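Long-range contacts in putative sulfurtransferase dsrE (Allochromatium vinosum, PDB 2HY5), which is not fully characterised but probably acts as a sulfurtransferase and sulfur carrier, and could take part in the oxidation of intracellular sulfur: residues N8-H14 with V126-D130; I34-Y40 with L73-C78; V61-A65 with H104-R108. One frame throughout, in Å; residues are numbered along the deposited sequence.

Contact 1 (N8-H14 with V126-D130)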
# COMPACT_ATOMS: atom_id res chain seq x y z
N ASN A 8 -8.73 -3.18 -6.71
CA ASN A 8 -7.50 -2.47 -7.08
C ASN A 8 -6.17 -3.03 -6.62
O ASN A 8 -5.12 -2.47 -6.95
CB ASN A 8 -7.55 -1.02 -6.57
CG ASN A 8 -8.79 -0.28 -7.03
OD1 ASN A 8 -9.34 -0.55 -8.09
ND2 ASN A 8 -9.22 0.68 -6.22
N GLU A 9 -6.19 -4.12 -5.87
CA GLU A 9 -4.94 -4.68 -5.37
C GLU A 9 -4.71 -6.12 -5.74
O GLU A 9 -5.66 -6.87 -5.98
CB GLU A 9 -4.89 -4.54 -3.85
CG GLU A 9 -5.16 -3.14 -3.36
CD GLU A 9 -4.22 -2.11 -3.96
OE1 GLU A 9 -3.05 -2.45 -4.22
OE2 GLU A 9 -4.65 -0.95 -4.16
N GLY A 10 -3.44 -6.51 -5.76
CA GLY A 10 -3.08 -7.87 -6.09
C GLY A 10 -3.46 -8.86 -5.00
O GLY A 10 -3.69 -8.47 -3.85
N PRO A 11 -3.52 -10.15 -5.34
CA PRO A 11 -3.88 -11.20 -4.38
C PRO A 11 -2.82 -11.37 -3.28
O PRO A 11 -1.63 -11.20 -3.52
CB PRO A 11 -4.00 -12.44 -5.27
CG PRO A 11 -2.97 -12.18 -6.33
CD PRO A 11 -3.18 -10.72 -6.65
N TYR A 12 -3.30 -11.68 -2.08
CA TYR A 12 -2.46 -11.91 -0.90
C TYR A 12 -1.78 -10.68 -0.30
O TYR A 12 -1.83 -10.50 0.91
CB TYR A 12 -1.40 -12.98 -1.20
CG TYR A 12 -2.01 -14.30 -1.66
CD1 TYR A 12 -2.02 -14.64 -3.01
CD2 TYR A 12 -2.63 -15.16 -0.76
CE1 TYR A 12 -2.65 -15.81 -3.45
CE2 TYR A 12 -3.26 -16.33 -1.18
CZ TYR A 12 -3.26 -16.64 -2.53
OH TYR A 12 -3.89 -17.79 -2.97
N GLN A 13 -1.16 -9.85 -1.13
CA GLN A 13 -0.47 -8.66 -0.64
C GLN A 13 -1.41 -7.79 0.19
O GLN A 13 -1.02 -7.26 1.23
CB GLN A 13 0.08 -7.84 -1.81
CG GLN A 13 0.93 -6.63 -1.38
CD GLN A 13 2.41 -6.96 -1.23
OE1 GLN A 13 2.81 -8.12 -1.26
NE2 GLN A 13 3.22 -5.92 -1.07
N HIS A 14 -2.63 -7.62 -0.28
CA HIS A 14 -3.64 -6.83 0.41
C HIS A 14 -4.92 -7.65 0.54
O HIS A 14 -5.21 -8.49 -0.32
CB HIS A 14 -3.94 -5.54 -0.35
CG HIS A 14 -2.79 -4.58 -0.39
ND1 HIS A 14 -1.85 -4.58 -1.39
CD2 HIS A 14 -2.43 -3.58 0.46
CE1 HIS A 14 -0.96 -3.63 -1.17
NE2 HIS A 14 -1.29 -3.01 -0.05
N VAL A 126 -19.04 -0.78 -5.75
CA VAL A 126 -18.31 -1.05 -4.52
C VAL A 126 -16.85 -1.30 -4.86
O VAL A 126 -16.52 -2.26 -5.56
CB VAL A 126 -18.91 -2.26 -3.78
CG1 VAL A 126 -18.29 -2.39 -2.40
CG2 VAL A 126 -20.41 -2.11 -3.68
N VAL A 127 -15.99 -0.41 -4.37
CA VAL A 127 -14.56 -0.47 -4.64
C VAL A 127 -13.76 -1.03 -3.47
O VAL A 127 -13.96 -0.64 -2.32
CB VAL A 127 -14.01 0.93 -4.98
CG1 VAL A 127 -12.54 0.83 -5.39
CG2 VAL A 127 -14.83 1.56 -6.09
N PHE A 128 -12.86 -1.96 -3.78
CA PHE A 128 -12.02 -2.58 -2.77
C PHE A 128 -10.58 -2.29 -3.11
O PHE A 128 -10.10 -2.65 -4.18
CB PHE A 128 -12.26 -4.09 -2.73
CG PHE A 128 -13.64 -4.48 -2.28
CD1 PHE A 128 -14.71 -4.48 -3.17
CD2 PHE A 128 -13.87 -4.81 -0.95
CE1 PHE A 128 -16.00 -4.80 -2.74
CE2 PHE A 128 -15.17 -5.13 -0.50
CZ PHE A 128 -16.23 -5.12 -1.40
N GLY A 129 -9.87 -1.63 -2.20
CA GLY A 129 -8.49 -1.30 -2.46
C GLY A 129 -7.69 -1.12 -1.19
O GLY A 129 -7.98 -1.74 -0.17
N ASP A 130 -6.68 -0.26 -1.27
CA ASP A 130 -5.79 0.03 -0.15
C ASP A 130 -6.05 1.42 0.40
O ASP A 130 -5.54 2.40 -0.19
CB ASP A 130 -4.34 -0.06 -0.58
CG ASP A 130 -3.96 -1.45 -1.00
OD1 ASP A 130 -2.87 -1.62 -1.59
OD2 ASP A 130 -4.75 -2.38 -0.73
OXT ASP A 130 -6.77 1.53 1.42
O HOH W 1 -6.51 1.08 -4.09
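Asn8 N gives its hydrogen to Phe128 O over 2.9 Å, at an N-H...O angle of 166°, the only direct hydrogen bond between loop 8-14 and chain end 126-130. It extends the ladder in which Gln6 is bonded to Val126 and Phe128. A second polar link runs through water 1, which accepts from Asp130 N at 3.1 Å and donates to Glu9 OE2 at 2.8 Å; Asn8 ND2 adds a weak bond to it. Apolar contact is slight. With CG beside its backbone N (chi1 -54°), Asn8 lays its amide against the strand, ND2 3.4 Å from Val127 CG1, while OD1 turns to Gln6. Glu9, whose strongest polar partner is Tyr21 of the DsrF chain, has CG 3.9 Å from Gly129 C. The side-chain carboxylate of Asp130 is modelled over one face of the His14 ring and beside that of Glu9, but too close to both, so its position is doubtful. Asp130's terminal OXT makes a weak hydrogen bond to Asn8 of the DsrH chain. The loop and chain end meet at the C-terminal edge of a parallel alpha/beta sheet, with the Asn8 side chain about 9 Å from that of Cys78, by similarity the persulfide cysteine.

Contact 2 (I34-Y40 with L73-C78)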
# COMPACT_ATOMS: atom_id res chain seq x y z
N ILE A 34 -24.42 -9.39 -9.80
CA ILE A 34 -23.12 -8.75 -9.87
C ILE A 34 -22.93 -8.61 -11.38
O ILE A 34 -22.65 -9.59 -12.08
CB ILE A 34 -22.00 -9.62 -9.25
CG1 ILE A 34 -22.18 -9.67 -7.73
CG2 ILE A 34 -20.62 -9.04 -9.60
CD1 ILE A 34 -21.12 -10.46 -7.00
N PHE A 35 -23.14 -7.40 -11.87
CA PHE A 35 -23.05 -7.10 -13.29
C PHE A 35 -21.66 -7.33 -13.85
O PHE A 35 -21.51 -7.76 -15.00
CB PHE A 35 -23.48 -5.65 -13.53
CG PHE A 35 -23.51 -5.26 -14.98
CD1 PHE A 35 -24.58 -5.63 -15.78
CD2 PHE A 35 -22.47 -4.53 -15.53
CE1 PHE A 35 -24.61 -5.27 -17.13
CE2 PHE A 35 -22.49 -4.17 -16.87
CZ PHE A 35 -23.56 -4.54 -17.67
N ARG A 36 -20.64 -7.04 -13.05
CA ARG A 36 -19.26 -7.21 -13.50
C ARG A 36 -18.29 -7.03 -12.35
O ARG A 36 -18.53 -6.23 -11.44
CB ARG A 36 -18.96 -6.19 -14.61
CG ARG A 36 -17.53 -6.20 -15.17
CD ARG A 36 -17.48 -5.36 -16.45
NE ARG A 36 -18.36 -5.94 -17.46
CZ ARG A 36 -19.12 -5.24 -18.31
NH1 ARG A 36 -19.12 -3.92 -18.28
NH2 ARG A 36 -19.90 -5.89 -19.16
N VAL A 37 -17.20 -7.80 -12.38
CA VAL A 37 -16.14 -7.70 -11.39
C VAL A 37 -14.99 -7.18 -12.22
O VAL A 37 -14.52 -7.86 -13.14
CB VAL A 37 -15.77 -9.08 -10.80
CG1 VAL A 37 -14.69 -8.92 -9.74
CG2 VAL A 37 -17.00 -9.75 -10.20
N PHE A 38 -14.54 -5.97 -11.91
CA PHE A 38 -13.47 -5.35 -12.68
C PHE A 38 -12.18 -5.22 -11.89
O PHE A 38 -12.16 -4.66 -10.80
CB PHE A 38 -13.93 -3.98 -13.17
CG PHE A 38 -13.05 -3.38 -14.21
CD1 PHE A 38 -11.88 -2.71 -13.86
CD2 PHE A 38 -13.36 -3.52 -15.56
CE1 PHE A 38 -11.04 -2.18 -14.84
CE2 PHE A 38 -12.53 -2.99 -16.55
CZ PHE A 38 -11.37 -2.32 -16.19
N PHE A 39 -11.09 -5.75 -12.45
CA PHE A 39 -9.79 -5.69 -11.79
C PHE A 39 -8.95 -4.59 -12.43
O PHE A 39 -8.72 -4.59 -13.64
CB PHE A 39 -9.08 -7.04 -11.88
CG PHE A 39 -9.83 -8.16 -11.22
CD1 PHE A 39 -10.80 -8.88 -11.92
CD2 PHE A 39 -9.61 -8.47 -9.89
CE1 PHE A 39 -11.52 -9.90 -11.30
CE2 PHE A 39 -10.32 -9.49 -9.26
CZ PHE A 39 -11.28 -10.20 -9.97
N TYR A 40 -8.49 -3.66 -11.59
CA TYR A 40 -7.69 -2.53 -12.05
C TYR A 40 -6.43 -2.40 -11.19
O TYR A 40 -6.34 -3.01 -10.14
CB TYR A 40 -8.52 -1.24 -11.97
CG TYR A 40 -7.96 -0.09 -12.77
CD1 TYR A 40 -7.44 -0.29 -14.05
CD2 TYR A 40 -7.96 1.21 -12.26
CE1 TYR A 40 -6.94 0.76 -14.80
CE2 TYR A 40 -7.47 2.28 -13.01
CZ TYR A 40 -6.96 2.05 -14.28
OH TYR A 40 -6.46 3.09 -15.03
N LEU A 73 -20.27 -15.14 -13.60
CA LEU A 73 -19.82 -13.76 -13.45
C LEU A 73 -18.91 -13.29 -14.58
O LEU A 73 -18.13 -14.06 -15.13
CB LEU A 73 -19.08 -13.59 -12.12
CG LEU A 73 -19.82 -13.98 -10.84
CD1 LEU A 73 -18.86 -13.84 -9.67
CD2 LEU A 73 -21.05 -13.10 -10.64
N ASP A 74 -19.04 -12.01 -14.93
CA ASP A 74 -18.21 -11.41 -15.97
C ASP A 74 -17.03 -10.77 -15.24
O ASP A 74 -17.15 -9.69 -14.66
CB ASP A 74 -19.02 -10.36 -16.74
CG ASP A 74 -18.23 -9.73 -17.88
OD1 ASP A 74 -17.39 -10.43 -18.48
OD2 ASP A 74 -18.46 -8.54 -18.18
N MET A 75 -15.89 -11.46 -15.27
CA MET A 75 -14.68 -10.99 -14.61
C MET A 75 -13.81 -10.34 -15.67
O MET A 75 -13.34 -11.01 -16.59
CB MET A 75 -13.96 -12.17 -13.98
CG MET A 75 -14.89 -13.09 -13.23
SD MET A 75 -14.63 -13.01 -11.47
CE MET A 75 -13.59 -14.22 -11.32
N VAL A 76 -13.58 -9.04 -15.52
CA VAL A 76 -12.81 -8.29 -16.49
C VAL A 76 -11.52 -7.71 -15.92
O VAL A 76 -11.50 -7.17 -14.81
CB VAL A 76 -13.67 -7.15 -17.08
CG1 VAL A 76 -12.94 -6.48 -18.24
CG2 VAL A 76 -15.02 -7.71 -17.53
N VAL A 77 -10.45 -7.84 -16.70
CA VAL A 77 -9.13 -7.33 -16.34
C VAL A 77 -8.75 -6.21 -17.30
O VAL A 77 -8.78 -6.40 -18.52
CB VAL A 77 -8.08 -8.46 -16.42
CG1 VAL A 77 -6.70 -7.92 -16.12
CG2 VAL A 77 -8.45 -9.57 -15.44
N CYS A 78 -8.40 -5.05 -16.76
CA CYS A 78 -8.02 -3.90 -17.57
C CYS A 78 -6.79 -4.19 -18.43
O CYS A 78 -5.75 -4.59 -17.93
CB CYS A 78 -7.72 -2.70 -16.68
SG CYS A 78 -7.18 -1.25 -17.60
O HOH W 2 -21.67 -10.98 -14.02
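Phe39, Val76 and Asp74 bury the most surface between segments 34-40 and 73-78, whose strands run parallel. Val76 sits mid-ladder: its O receives Phe39 N at 2.8 Å and its N reaches Val37 O. Bonds from Val37 N to Asp74 O and from Cys78 N to Phe39 O complete the alternation. On one face of the sheet Val76 CG1 touches Phe38 CE2 at 3.9 Å, and CG2 lies 3.6 Å from Arg36 CD. The Phe39 ring is on the other face, its CG beside the backbone N (chi1 -60°), which turns the ring to the neighbouring strand; CE1 comes 4.3 Å from Met75 CB, and CD1 approaches Val77 CG2. Asp74 OD2 accepts a hydrogen bond from Arg36 NE at 2.7 Å, part of a salt bridge, plus a weak one from NH2. The partner lies near the guanidinium plane, yet the carboxylate is turned 85° from it and is met on its anti side. Asp74 OD1 pairs with Arg108. A leucine in place of Arg36 would probably cost Asp74 one of its two charged partners and let its carboxylate turn more freely. At the far end Cys78 SG meets the edge of the Tyr40 ring, 3.5 Å from CE1. This pairing belongs to a beta-alpha-beta unit crossing through helix 60-71 and ends at Cys78, by similarity the persulfide-bearing residue, at the N-cap of the next helix.

Contact 3 (V61-A65 with H104-R108)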
# COMPACT_ATOMS: atom_id res chain seq x y z
N VAL A 61 -7.14 -17.07 -6.77
CA VAL A 61 -7.51 -17.12 -8.17
C VAL A 61 -8.54 -18.20 -8.47
O VAL A 61 -9.55 -17.92 -9.11
CB VAL A 61 -6.28 -17.34 -9.07
CG1 VAL A 61 -6.70 -17.32 -10.54
CG2 VAL A 61 -5.25 -16.24 -8.80
N ASN A 62 -8.28 -19.42 -8.02
CA ASN A 62 -9.21 -20.52 -8.28
C ASN A 62 -10.56 -20.30 -7.61
O ASN A 62 -11.59 -20.69 -8.14
CB ASN A 62 -8.62 -21.86 -7.83
CG ASN A 62 -7.53 -22.34 -8.76
OD1 ASN A 62 -7.40 -21.86 -9.89
ND2 ASN A 62 -6.74 -23.31 -8.30
N ARG A 63 -10.53 -19.67 -6.44
CA ARG A 63 -11.75 -19.40 -5.69
C ARG A 63 -12.63 -18.42 -6.47
O ARG A 63 -13.84 -18.59 -6.55
CB ARG A 63 -11.38 -18.84 -4.33
CG ARG A 63 -12.55 -18.64 -3.40
CD ARG A 63 -12.11 -17.89 -2.15
NE ARG A 63 -11.94 -18.77 -1.00
CZ ARG A 63 -11.61 -18.34 0.21
NH1 ARG A 63 -11.41 -17.04 0.42
NH2 ARG A 63 -11.49 -19.20 1.22
N TRP A 64 -12.01 -17.39 -7.04
CA TRP A 64 -12.75 -16.41 -7.85
C TRP A 64 -13.32 -17.14 -9.07
O TRP A 64 -14.46 -16.92 -9.47
CB TRP A 64 -11.83 -15.29 -8.34
CG TRP A 64 -11.79 -14.07 -7.47
CD1 TRP A 64 -10.69 -13.53 -6.86
CD2 TRP A 64 -12.89 -13.20 -7.15
NE1 TRP A 64 -11.03 -12.38 -6.18
CE2 TRP A 64 -12.38 -12.16 -6.34
CE3 TRP A 64 -14.25 -13.21 -7.46
CZ2 TRP A 64 -13.19 -11.13 -5.85
CZ3 TRP A 64 -15.06 -12.18 -6.97
CH2 TRP A 64 -14.52 -11.16 -6.17
N ALA A 65 -12.51 -18.00 -9.67
CA ALA A 65 -12.93 -18.75 -10.85
C ALA A 65 -14.11 -19.67 -10.55
O ALA A 65 -15.02 -19.81 -11.37
CB ALA A 65 -11.77 -19.55 -11.41
N HIS A 104 -5.88 -16.66 -16.51
CA HIS A 104 -6.72 -17.79 -16.16
C HIS A 104 -7.89 -17.70 -17.15
O HIS A 104 -8.46 -16.63 -17.35
CB HIS A 104 -7.21 -17.64 -14.71
CG HIS A 104 -8.01 -18.81 -14.22
ND1 HIS A 104 -9.26 -19.11 -14.70
CD2 HIS A 104 -7.72 -19.75 -13.29
CE1 HIS A 104 -9.72 -20.19 -14.10
NE2 HIS A 104 -8.80 -20.60 -13.23
N PRO A 105 -8.26 -18.83 -17.79
CA PRO A 105 -9.34 -18.88 -18.77
C PRO A 105 -10.71 -18.32 -18.39
O PRO A 105 -11.52 -18.03 -19.28
CB PRO A 105 -9.39 -20.37 -19.14
CG PRO A 105 -8.93 -21.04 -17.90
CD PRO A 105 -7.76 -20.18 -17.49
N LYS A 106 -10.98 -18.17 -17.10
CA LYS A 106 -12.27 -17.63 -16.66
C LYS A 106 -12.32 -16.10 -16.70
O LYS A 106 -13.40 -15.51 -16.62
CB LYS A 106 -12.60 -18.12 -15.25
CG LYS A 106 -13.50 -19.34 -15.21
CD LYS A 106 -14.86 -19.03 -15.84
CE LYS A 106 -15.78 -20.24 -15.80
NZ LYS A 106 -15.17 -21.41 -16.48
N PHE A 107 -11.16 -15.47 -16.81
CA PHE A 107 -11.09 -14.02 -16.85
C PHE A 107 -10.91 -13.53 -18.28
O PHE A 107 -10.38 -14.24 -19.13
CB PHE A 107 -9.89 -13.51 -16.03
CG PHE A 107 -9.92 -13.89 -14.57
CD1 PHE A 107 -9.72 -15.21 -14.18
CD2 PHE A 107 -10.12 -12.92 -13.60
CE1 PHE A 107 -9.69 -15.55 -12.83
CE2 PHE A 107 -10.09 -13.25 -12.25
CZ PHE A 107 -9.88 -14.57 -11.86
N ARG A 108 -11.35 -12.30 -18.55
CA ARG A 108 -11.17 -11.73 -19.88
C ARG A 108 -10.50 -10.37 -19.77
O ARG A 108 -10.75 -9.62 -18.83
CB ARG A 108 -12.51 -11.61 -20.62
CG ARG A 108 -13.48 -10.54 -20.11
CD ARG A 108 -14.80 -10.60 -20.91
NE ARG A 108 -15.80 -9.63 -20.47
CZ ARG A 108 -15.89 -8.38 -20.91
NH1 ARG A 108 -15.05 -7.92 -21.82
NH2 ARG A 108 -16.84 -7.58 -20.44
O HOH W 3 -9.32 -22.81 -11.68
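Ala65 and Lys106 bring their CA atoms to 6.0 Å where a type I beta turn, His104 to Phe107, lies beside helix 60-71, the turn being closed by the bond from Phe107 N to His104 O. Ala65 and the His104 ring form the centre of the contact. The CG of His104 stands anti to the backbone N (chi1 -176°), and this sends the imidazole out to the helix, where CE1 comes 3.4 Å from Ala65 CB and CD2 lies 3.8 Å from Val61 CG1. Ala65 and Val61, one helical turn apart, thus both bear on the same ring. Its rotation is fixed from within the turn: Lys106 N donates to His104 ND1 over 3.1 Å, at 166° and nearly in the ring plane. Asn62 OD1 faces the ring edge without bonding to it directly. Water 3 bridges the two, donating to Asn62 OD1 at 2.8 Å and lying 2.7 Å from His104 NE2, in the plane of the imidazole. Deeper in, Phe107 presents the far end of its ring to the helix, with CZ 4.1 Å from Trp64 CB and CE1 near Val61 CG1; it also touches Met75 of the sheet. Lys106 only brushes past Ala65 with its CB and CG before NZ reaches a salt bridge with Glu69. No direct hydrogen bond joins helix to turn, so the two are held by carbon contacts and one water, while the bond from Lys106 N to ND1 sets the imidazole in place from within its own loop.

In the fold
Contact 2 lies in the core, its centre about 5 Å from that of the chain, and joins two inner strands of the sheet; contact 1 is also buried, but at the assembly interface, with DsrH against the chain end and DsrF against the loop. Contact 3 is only partly buried. Contacts 1 and 2 share the sheet and touch where Asn8 OD1 packs on Tyr40 CB. Contacts 2 and 3 are tied more firmly, by the salt bridge from Arg108 NE to Asp74 OD1 and by helix 60-71, which links the strands of contact 2. Their chemistry differs accordingly: a backbone ladder in contact 2, one such bond and a water in contact 1, side-chain packing and a water in contact 3.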